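Side-chain contacts in 3-hydroxy-3-methylglutaryl-CoA lyase (PDB 6NDS), which is a TIM-barrel protein of the HMGL-like family that binds a zinc ion and coenzyme A: residues Ser22-Leu27 with Ala56-Ser61; Glu73-Ile78 with Val100-Asn105; Ala240-Leu245 with Arg286-Leu291. One frame throughout, in Å; residues are numbered along the deposited sequence.

Interaction 1: residues Ser22-Leu27 with Ala56-Ser61; sequences SPRDGL and AGSFVS. With ZN (zinc ion), chain H; COA (coenzyme A), chain B.
Arg-24 runs across the backbone of Gly-57 and past Ser-58 before its charged end turns toward the metal. Its CB lies 4.1 Å from Gly-57 CA. CG, held anti to the backbone N (chi1 -166°), comes 3.5 Å from Gly-57 O and only 3.0 Å from Ser-58 OG, a tight approach without a hydrogen bond. CD also borders that hydroxyl. Bends at chi2 and chi3 then fold the chain back, and the guanidinium settles with Asp-25 CB over the centre of one face. NE is paired in a salt bridge with Glu-55, NH1 is hydrogen-bonded to Gln-28 and lies 3.9 Å from COA C2P, and NH2 is hydrogen-bonded to a citric acid molecule, probably from the crystallisation liquor. NH2 is also 3.4 Å from Asp-25 OD2, which lies well out of the guanidinium plane, making this link one of charge alone. Asp-25 OD2 binds the zinc ion at 2.1 Å, with His-215, His-217 and water 2 among its other ligands. One residue before Arg-24, Pro-23 CB packs against Ala-56 O, and water 1 donates to both Pro-23 O and Ala-56 O. Farther along, Ser-61 N donates to COA O9P (2.9 Å) and Phe-59 O accepts from COA N6A (3.0 Å). Helix 22-28 and the loop that follows strand 53-58 thus line part of the metal and coenzyme A site at the C-terminal mouth of the TIM barrel.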
loop_
_atom_site.group_PDB
_atom_site.type_symbol
_atom_site.label_atom_id
_atom_site.label_comp_id
_atom_site.label_asym_id
_atom_site.label_seq_id
_atom_site.Cartn_x
_atom_site.Cartn_y
_atom_site.Cartn_z
ATOM N N SER A 22 -11.371 4.728 13.504
ATOM C CA SER A 22 -11.577 3.319 13.836
ATOM C C SER A 22 -12.787 3.047 14.736
ATOM O O SER A 22 -13.384 1.972 14.567
ATOM C CB SER A 22 -10.327 2.680 14.469
ATOM O OG SER A 22 -10.017 3.270 15.698
ATOM N N PRO A 23 -13.192 3.910 15.673
ATOM C CA PRO A 23 -14.354 3.559 16.502
ATOM C C PRO A 23 -15.646 3.521 15.732
ATOM O O PRO A 23 -16.621 2.959 16.238
ATOM C CB PRO A 23 -14.383 4.658 17.572
ATOM C CG PRO A 23 -12.951 5.195 17.611
ATOM C CD PRO A 23 -12.548 5.146 16.159
ATOM N N ARG A 24 -15.693 4.124 14.542
ATOM C CA ARG A 24 -16.904 4.155 13.730
ATOM C C ARG A 24 -16.707 3.277 12.490
ATOM O O ARG A 24 -17.286 2.191 12.407
ATOM C CB ARG A 24 -17.238 5.604 13.363
ATOM C CG ARG A 24 -18.655 5.846 12.801
ATOM C CD ARG A 24 -18.804 5.391 11.347
ATOM N NE ARG A 24 -17.948 6.153 10.431
ATOM C CZ ARG A 24 -17.815 5.873 9.139
ATOM N NH1 ARG A 24 -18.483 4.853 8.609
ATOM N NH2 ARG A 24 -17.032 6.621 8.372
ATOM N N ASP A 25 -15.885 3.718 11.532
ATOM C CA ASP A 25 -15.688 2.933 10.316
ATOM C C ASP A 25 -15.071 1.584 10.644
ATOM O O ASP A 25 -15.435 0.562 10.050
ATOM C CB ASP A 25 -14.802 3.715 9.344
ATOM C CG ASP A 25 -15.139 3.450 7.898
ATOM O OD1 ASP A 25 -15.701 2.376 7.565
ATOM O OD2 ASP A 25 -14.839 4.331 7.068
ATOM N N GLY A 26 -14.146 1.565 11.605
ATOM C CA GLY A 26 -13.471 0.327 11.942
ATOM C C GLY A 26 -14.407 -0.705 12.537
ATOM O O GLY A 26 -14.386 -1.873 12.154
ATOM N N LEU A 27 -15.251 -0.285 13.475
ATOM C CA LEU A 27 -16.051 -1.247 14.214
ATOM C C LEU A 27 -17.375 -1.582 13.545
ATOM O O LEU A 27 -17.954 -2.632 13.850
ATOM C CB LEU A 27 -16.318 -0.724 15.626
ATOM C CG LEU A 27 -15.056 -0.521 16.471
ATOM C CD1 LEU A 27 -15.472 -0.197 17.884
ATOM C CD2 LEU A 27 -14.176 -1.757 16.448
ATOM N N ALA A 56 -16.203 9.023 16.955
ATOM C CA ALA A 56 -16.429 8.118 18.077
ATOM C C ALA A 56 -17.595 7.159 17.864
ATOM O O ALA A 56 -17.724 6.200 18.632
ATOM C CB ALA A 56 -16.671 8.914 19.364
ATOM N N GLY A 57 -18.444 7.386 16.870
ATOM C CA GLY A 57 -19.542 6.469 16.628
ATOM C C GLY A 57 -20.516 7.042 15.620
ATOM O O GLY A 57 -20.251 8.060 14.968
ATOM N N SER A 58 -21.652 6.356 15.504
ATOM C CA SER A 58 -22.707 6.710 14.566
ATOM C C SER A 58 -24.037 6.747 15.291
ATOM O O SER A 58 -24.232 6.061 16.300
ATOM C CB SER A 58 -22.839 5.689 13.421
ATOM O OG SER A 58 -21.681 5.655 12.635
ATOM N N PHE A 59 -24.970 7.512 14.739
ATOM C CA PHE A 59 -26.341 7.546 15.238
ATOM C C PHE A 59 -27.255 7.102 14.106
ATOM O O PHE A 59 -27.948 7.906 13.485
ATOM C CB PHE A 59 -26.666 8.936 15.793
ATOM C CG PHE A 59 -25.816 9.274 16.988
ATOM C CD1 PHE A 59 -26.224 8.903 18.260
ATOM C CD2 PHE A 59 -24.583 9.882 16.831
ATOM C CE1 PHE A 59 -25.430 9.167 19.362
ATOM C CE2 PHE A 59 -23.772 10.141 17.931
ATOM C CZ PHE A 59 -24.210 9.787 19.202
ATOM N N VAL A 60 -27.229 5.793 13.842
ATOM C CA VAL A 60 -27.915 5.182 12.711
ATOM C C VAL A 60 -28.813 4.067 13.234
ATOM O O VAL A 60 -28.773 3.700 14.409
ATOM C CB VAL A 60 -26.921 4.636 11.659
ATOM C CG1 VAL A 60 -26.048 5.760 11.109
ATOM C CG2 VAL A 60 -26.043 3.536 12.270
ATOM N N SER A 61 -29.640 3.540 12.336
ATOM C CA SER A 61 -30.563 2.477 12.701
ATOM C C SER A 61 -29.800 1.306 13.307
ATOM O O SER A 61 -28.801 0.860 12.732
ATOM C CB SER A 61 -31.337 1.998 11.473
ATOM O OG SER A 61 -32.052 0.810 11.777
HETATM ZN ZN ZN H . -15.343 4.753 5.095
HETATM N N1A COA B . -31.095 6.182 14.419
HETATM C C2A COA B . -31.874 5.267 15.013
HETATM N N3A COA B . -33.098 4.858 14.684
HETATM C C4A COA B . -33.530 5.498 13.586
HETATM C C5A COA B . -32.849 6.452 12.860
HETATM C C6A COA B . -31.562 6.805 13.307
HETATM N N6A COA B . -30.800 7.715 12.708
HETATM N N7A COA B . -33.623 6.887 11.792
HETATM C C8A COA B . -34.738 6.198 11.888
HETATM N N9A COA B . -34.739 5.338 12.960
HETATM C C1B COA B . -35.815 4.443 13.391
HETATM C C2B COA B . -37.145 5.143 13.663
HETATM O O2B COA B . -37.229 5.792 14.913
HETATM C C3B COA B . -38.099 3.963 13.499
HETATM O O3B COA B . -37.968 3.059 14.592
HETATM P P3B COA B . -39.269 2.101 14.693
HETATM O O7A COA B . -39.071 0.938 13.737
HETATM O O8A COA B . -40.451 2.967 14.297
HETATM O O9A COA B . -39.354 1.651 16.139
HETATM C C4B COA B . -37.532 3.390 12.212
HETATM O O4B COA B . -36.091 3.498 12.379
HETATM C C5B COA B . -37.930 4.217 11.018
HETATM O O5B COA B . -37.404 3.616 9.825
HETATM P P1A COA B . -37.287 4.557 8.539
HETATM O O1A COA B . -37.313 5.992 8.946
HETATM O O2A COA B . -38.211 4.070 7.471
HETATM O O3A COA B . -35.779 4.201 8.140
HETATM P P2A COA B . -35.123 2.890 7.508
HETATM O O4A COA B . -35.479 2.835 6.059
HETATM O O5A COA B . -35.408 1.703 8.367
HETATM O O6A COA B . -33.572 3.256 7.688
HETATM C CBP COA B . -31.755 4.797 7.855
HETATM C CCP COA B . -33.063 4.495 7.133
HETATM C CDP COA B . -31.052 5.992 7.201
HETATM C CEP COA B . -32.059 5.136 9.319
HETATM C CAP COA B . -30.880 3.544 7.768
HETATM O OAP COA B . -30.800 3.131 6.412
HETATM C C9P COA B . -29.472 3.751 8.301
HETATM O O9P COA B . -29.272 3.877 9.505
HETATM N N8P COA B . -28.498 3.771 7.403
HETATM C C7P COA B . -27.115 4.081 7.737
HETATM C C6P COA B . -26.230 2.870 7.592
HETATM C C5P COA B . -24.768 3.215 7.780
HETATM O O5P COA B . -24.395 3.863 8.756
HETATM N N4P COA B . -23.923 2.770 6.842
HETATM C C3P COA B . -22.473 2.853 6.943
HETATM C C2P COA B . -21.986 4.275 7.085
HETATM S S1P COA B . -22.626 5.345 5.772
HETATM O O HOH W 1 -17.980 3.435 18.716
HETATM O O HOH W 2 -16.705 3.006 5.145
#

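Interaction 2: residues Glu73-Ile78 with Val100-Asn105. With EDO (1,2-ethanediol), chain G.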
loop_
_atom_site.group_PDB
_atom_site.type_symbol
_atom_site.label_atom_id
_atom_site.label_comp_id
_atom_site.label_asym_id
_atom_site.label_seq_id
_atom_site.Cartn_x
_atom_site.Cartn_y
_atom_site.Cartn_z
ATOM N N GLU A 73 -24.321 5.745 24.640
ATOM C CA GLU A 73 -23.566 5.439 25.851
ATOM C C GLU A 73 -22.073 5.631 25.630
ATOM O O GLU A 73 -21.363 6.057 26.546
ATOM C CB GLU A 73 -23.883 4.019 26.328
ATOM C CG GLU A 73 -23.165 3.600 27.623
ATOM C CD GLU A 73 -23.472 4.504 28.819
ATOM O OE1 GLU A 73 -24.513 5.190 28.820
ATOM O OE2 GLU A 73 -22.667 4.520 29.772
ATOM N N VAL A 74 -21.583 5.359 24.418
ATOM C CA VAL A 74 -20.170 5.617 24.145
ATOM C C VAL A 74 -19.864 7.104 24.292
ATOM O O VAL A 74 -18.896 7.497 24.965
ATOM C CB VAL A 74 -19.787 5.090 22.753
ATOM C CG1 VAL A 74 -18.388 5.554 22.403
ATOM C CG2 VAL A 74 -19.867 3.557 22.738
ATOM N N PHE A 75 -20.683 7.957 23.666
ATOM C CA PHE A 75 -20.447 9.395 23.745
ATOM C C PHE A 75 -20.620 9.914 25.162
ATOM O O PHE A 75 -19.945 10.873 25.547
ATOM C CB PHE A 75 -21.374 10.155 22.791
ATOM C CG PHE A 75 -20.837 10.277 21.381
ATOM C CD1 PHE A 75 -20.216 11.449 20.953
ATOM C CD2 PHE A 75 -20.942 9.219 20.495
ATOM C CE1 PHE A 75 -19.714 11.557 19.654
ATOM C CE2 PHE A 75 -20.448 9.321 19.194
ATOM C CZ PHE A 75 -19.835 10.486 18.776
ATOM N N THR A 76 -21.509 9.284 25.946
ATOM C CA THR A 76 -21.713 9.642 27.348
ATOM C C THR A 76 -20.489 9.311 28.188
ATOM O O THR A 76 -20.123 10.068 29.100
ATOM C CB THR A 76 -22.936 8.889 27.894
ATOM O OG1 THR A 76 -24.117 9.404 27.295
ATOM C CG2 THR A 76 -23.039 9.006 29.430
ATOM N N GLY A 77 -19.846 8.183 27.889
ATOM C CA GLY A 77 -18.874 7.577 28.769
ATOM C C GLY A 77 -17.429 7.970 28.548
ATOM O O GLY A 77 -16.623 7.839 29.474
ATOM N N ILE A 78 -17.082 8.460 27.352
ATOM C CA ILE A 78 -15.683 8.751 27.055
ATOM C C ILE A 78 -15.212 9.975 27.836
ATOM O O ILE A 78 -16.000 10.846 28.233
ATOM C CB ILE A 78 -15.467 8.954 25.541
ATOM C CG1 ILE A 78 -16.412 10.028 24.988
ATOM C CG2 ILE A 78 -15.630 7.620 24.796
ATOM C CD1 ILE A 78 -16.074 10.433 23.531
ATOM N N VAL A 100 -26.916 15.302 19.137
ATOM C CA VAL A 100 -26.893 16.511 19.957
ATOM C C VAL A 100 -27.195 16.175 21.412
ATOM O O VAL A 100 -26.560 16.709 22.331
ATOM C CB VAL A 100 -27.870 17.557 19.392
ATOM C CG1 VAL A 100 -28.065 18.694 20.385
ATOM C CG2 VAL A 100 -27.350 18.088 18.058
ATOM N N GLU A 101 -28.168 15.285 21.650
ATOM C CA GLU A 101 -28.441 14.841 23.016
ATOM C C GLU A 101 -27.220 14.184 23.653
ATOM O O GLU A 101 -27.019 14.293 24.868
ATOM C CB GLU A 101 -29.624 13.870 23.032
ATOM N N ALA A 102 -26.407 13.496 22.862
ATOM C CA ALA A 102 -25.185 12.872 23.360
ATOM C C ALA A 102 -23.991 13.820 23.355
ATOM O O ALA A 102 -22.876 13.399 23.689
ATOM C CB ALA A 102 -24.866 11.620 22.535
ATOM N N ASN A 103 -24.202 15.084 22.988
ATOM C CA ASN A 103 -23.154 16.104 22.969
ATOM C C ASN A 103 -21.994 15.706 22.060
ATOM O O ASN A 103 -20.820 15.898 22.394
ATOM C CB ASN A 103 -22.646 16.428 24.378
ATOM C CG ASN A 103 -21.773 17.669 24.399
ATOM O OD1 ASN A 103 -21.990 18.601 23.621
ATOM N ND2 ASN A 103 -20.763 17.674 25.263
ATOM N N ALA A 104 -22.316 15.149 20.898
ATOM C CA ALA A 104 -21.307 15.083 19.852
ATOM C C ALA A 104 -20.845 16.501 19.525
ATOM O O ALA A 104 -21.650 17.439 19.504
ATOM C CB ALA A 104 -21.868 14.398 18.607
ATOM N N ASN A 105 -19.530 16.677 19.338
ATOM C CA ASN A 105 -19.017 18.014 19.052
ATOM C C ASN A 105 -19.281 18.422 17.614
ATOM O O ASN A 105 -19.329 19.621 17.308
ATOM C CB ASN A 105 -17.508 18.108 19.287
ATOM C CG ASN A 105 -17.095 17.804 20.720
ATOM O OD1 ASN A 105 -16.050 17.187 20.943
ATOM N ND2 ASN A 105 -17.893 18.251 21.700
HETATM C C1 EDO G . -17.674 10.325 32.126
HETATM O O1 EDO G . -18.480 11.091 31.225
HETATM C C2 EDO G . -16.219 10.446 31.703
HETATM O O2 EDO G . -15.893 11.829 31.527
#
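With CG roughly anti to the carbonyl carbon (chi1 -86°), the Phe-75 side chain leans off helix 71-77 against Ala-102 and carries the CD1 and CE1 atoms of its ring to Ala-104. Its CB does the work at the first alanine: it lies 3.8 Å from Ala-102 CB and 3.7 Å from Ala-102 O. Farther out, CE1 is 3.7 Å from Ala-104 CB, and CD1 is 4.0 Å from Ala-104 CA; the methyl approaches the ring obliquely. The alanines can stand at two heights along one phenylalanine because the chain turns between them. Asn-103, at positive phi (58°), ends helix 93-101 with a Schellman motif, in which Asn-103 N donates to Val-100 O. Polar ties run through Arg-80, whose NH2 binds Phe-75 O and, weakly, Ala-102 O, while NH1 binds Asn-103 O. No hydrogen bond passes directly between the two segments. Cohesion between their side chains is therefore apolar, dependent on close fit, and the carbonyls at its margin are drawn together by the shared arginine, which probably also offsets the partial negative charge gathered at the two helix ends.

Interaction 3: residues Ala240-Leu245 with Arg286-Leu291; sequences AALGGL and RTLPAL
The peptide plane joining Leu-242 to Gly-243 is the flat group that Leu-288 meets: the methyl CD1 sits over one face, displaced toward the side of Leu-242 O (3.8 Å) and Gly-243 CA (4.0 Å). The N of that peptide donates to Glu-261, and its O takes a weak hydrogen bond from Leu-245 N. Gly-243, at positive phi (69°), has no side chain to stand between this face and the incoming methyl. Two leucines reach the same methyl from directions roughly at right angles. Leu-242 and Leu-288 cross obliquely, with CD2 of Leu-242 3.8 Å from CD1 of Leu-288 and 4.0 Å from its CG; chi1 of -176° swings the Leu-242 branch to the side of its carbonyl carbon. Leu-245 comes tip to tip, its CD1 4.1 Å from Leu-288 CD1. One branch of Leu-288 thus touches all three loop residues, and nothing polar is exchanged. The turn keeps its shape through its own backbone bond, Gly-244 N to Ala-241 O (3.0 Å), and Leu-242 N is held by Glu-20. The loop leaves strand 237-240; Leu-242 also packs on helices 22-28, 260-270 and 278-285, while Leu-288, on helix 288-292, covers it from the C-terminal part of the chain.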
loop_
_atom_site.group_PDB
_atom_site.type_symbol
_atom_site.label_atom_id
_atom_site.label_comp_id
_atom_site.label_asym_id
_atom_site.label_seq_id
_atom_site.Cartn_x
_atom_site.Cartn_y
_atom_site.Cartn_z
ATOM N N ALA A 240 -8.214 8.052 8.827
ATOM C CA ALA A 240 -7.528 6.761 8.850
ATOM C C ALA A 240 -8.053 5.982 10.045
ATOM O O ALA A 240 -8.603 6.562 10.978
ATOM C CB ALA A 240 -6.001 6.935 8.934
ATOM N N ALA A 241 -7.907 4.652 10.002
ATOM C CA ALA A 241 -8.357 3.790 11.095
ATOM C C ALA A 241 -7.169 3.036 11.678
ATOM O O ALA A 241 -6.349 2.481 10.933
ATOM C CB ALA A 241 -9.413 2.790 10.627
ATOM N N LEU A 242 -7.107 2.993 13.016
ATOM C CA LEU A 242 -6.108 2.196 13.719
ATOM C C LEU A 242 -6.070 0.773 13.176
ATOM O O LEU A 242 -7.109 0.118 13.025
ATOM C CB LEU A 242 -6.435 2.168 15.213
ATOM C CG LEU A 242 -5.422 1.450 16.111
ATOM C CD1 LEU A 242 -4.175 2.314 16.265
ATOM C CD2 LEU A 242 -6.078 1.177 17.460
ATOM N N GLY A 243 -4.863 0.290 12.887
ATOM C CA GLY A 243 -4.694 -1.074 12.419
ATOM C C GLY A 243 -5.229 -1.357 11.032
ATOM O O GLY A 243 -5.191 -2.516 10.599
ATOM N N GLY A 244 -5.754 -0.356 10.325
ATOM C CA GLY A 244 -6.361 -0.656 9.042
ATOM C C GLY A 244 -7.713 -1.323 9.124
ATOM O O GLY A 244 -8.134 -2.002 8.172
ATOM N N LEU A 245 -8.406 -1.177 10.249
ATOM C CA LEU A 245 -9.773 -1.653 10.354
ATOM C C LEU A 245 -10.658 -0.917 9.346
ATOM O O LEU A 245 -10.258 0.096 8.764
ATOM C CB LEU A 245 -10.302 -1.428 11.771
ATOM C CG LEU A 245 -9.550 -2.170 12.881
ATOM C CD1 LEU A 245 -10.078 -1.767 14.271
ATOM C CD2 LEU A 245 -9.686 -3.665 12.669
ATOM N N ARG A 286 -1.124 -2.812 18.322
ATOM C CA ARG A 286 -0.773 -4.196 18.604
ATOM C C ARG A 286 -1.661 -4.839 19.669
ATOM O O ARG A 286 -1.596 -6.060 19.839
ATOM C CB ARG A 286 0.710 -4.282 18.996
ATOM C CG ARG A 286 1.632 -4.037 17.786
ATOM C CD ARG A 286 3.106 -3.872 18.167
ATOM N NE ARG A 286 3.971 -4.037 17.000
ATOM C CZ ARG A 286 5.267 -3.741 16.974
ATOM N NH1 ARG A 286 5.861 -3.249 18.053
ATOM N NH2 ARG A 286 5.971 -3.935 15.862
ATOM N N THR A 287 -2.504 -4.061 20.368
ATOM C CA THR A 287 -3.486 -4.647 21.273
ATOM C C THR A 287 -4.758 -5.078 20.560
ATOM O O THR A 287 -5.600 -5.726 21.186
ATOM C CB THR A 287 -3.857 -3.668 22.405
ATOM O OG1 THR A 287 -4.693 -2.616 21.901
ATOM C CG2 THR A 287 -2.597 -3.078 23.036
ATOM N N LEU A 288 -4.916 -4.745 19.267
ATOM C CA LEU A 288 -6.171 -5.067 18.587
ATOM C C LEU A 288 -6.421 -6.566 18.404
ATOM O O LEU A 288 -7.566 -7.008 18.578
ATOM C CB LEU A 288 -6.239 -4.358 17.233
ATOM C CG LEU A 288 -6.459 -2.849 17.271
ATOM C CD1 LEU A 288 -6.362 -2.281 15.854
ATOM C CD2 LEU A 288 -7.823 -2.517 17.898
ATOM N N PRO A 289 -5.424 -7.388 18.041
ATOM C CA PRO A 289 -5.720 -8.825 17.897
ATOM C C PRO A 289 -6.324 -9.434 19.148
ATOM O O PRO A 289 -7.247 -10.252 19.050
ATOM C CB PRO A 289 -4.353 -9.435 17.560
ATOM C CG PRO A 289 -3.648 -8.336 16.855
ATOM C CD PRO A 289 -4.065 -7.072 17.572
ATOM N N ALA A 290 -5.840 -9.044 20.330
ATOM C CA ALA A 290 -6.418 -9.567 21.560
ATOM C C ALA A 290 -7.845 -9.072 21.759
ATOM O O ALA A 290 -8.681 -9.797 22.320
ATOM C CB ALA A 290 -5.544 -9.175 22.753
ATOM N N LEU A 291 -8.141 -7.852 21.310
ATOM C CA LEU A 291 -9.480 -7.300 21.490
ATOM C C LEU A 291 -10.474 -7.935 20.528
ATOM O O LEU A 291 -11.592 -8.286 20.919
ATOM C CB LEU A 291 -9.449 -5.785 21.294
ATOM C CG LEU A 291 -10.784 -5.040 21.378
ATOM C CD1 LEU A 291 -11.386 -5.160 22.775
ATOM C CD2 LEU A 291 -10.585 -3.585 20.993
#

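How the interactions relate
All three contacts are buried, and none has a direct hydrogen bond between its segments, yet they differ in setting. Interaction 1 lies deepest and contributes to the zinc and coenzyme A sites, with charges and water at work; interactions 2 and 3 are apolar and farther from the chain's centre. Interaction 2 backs strand 53-58 from outside: Phe-75 packs its CD2 3.6 Å from Phe-59 CZ, the ring planes about 50° apart, and its CZ touches Ala-56. Interaction 3 borders helix 22-28, where Ser-22 meets Leu-242 and Gly-26 meets Leu-245. Interaction 1 thus lies between the other two; the nearest atoms of interactions 2 and 3 are about 12 Å apart, without touching.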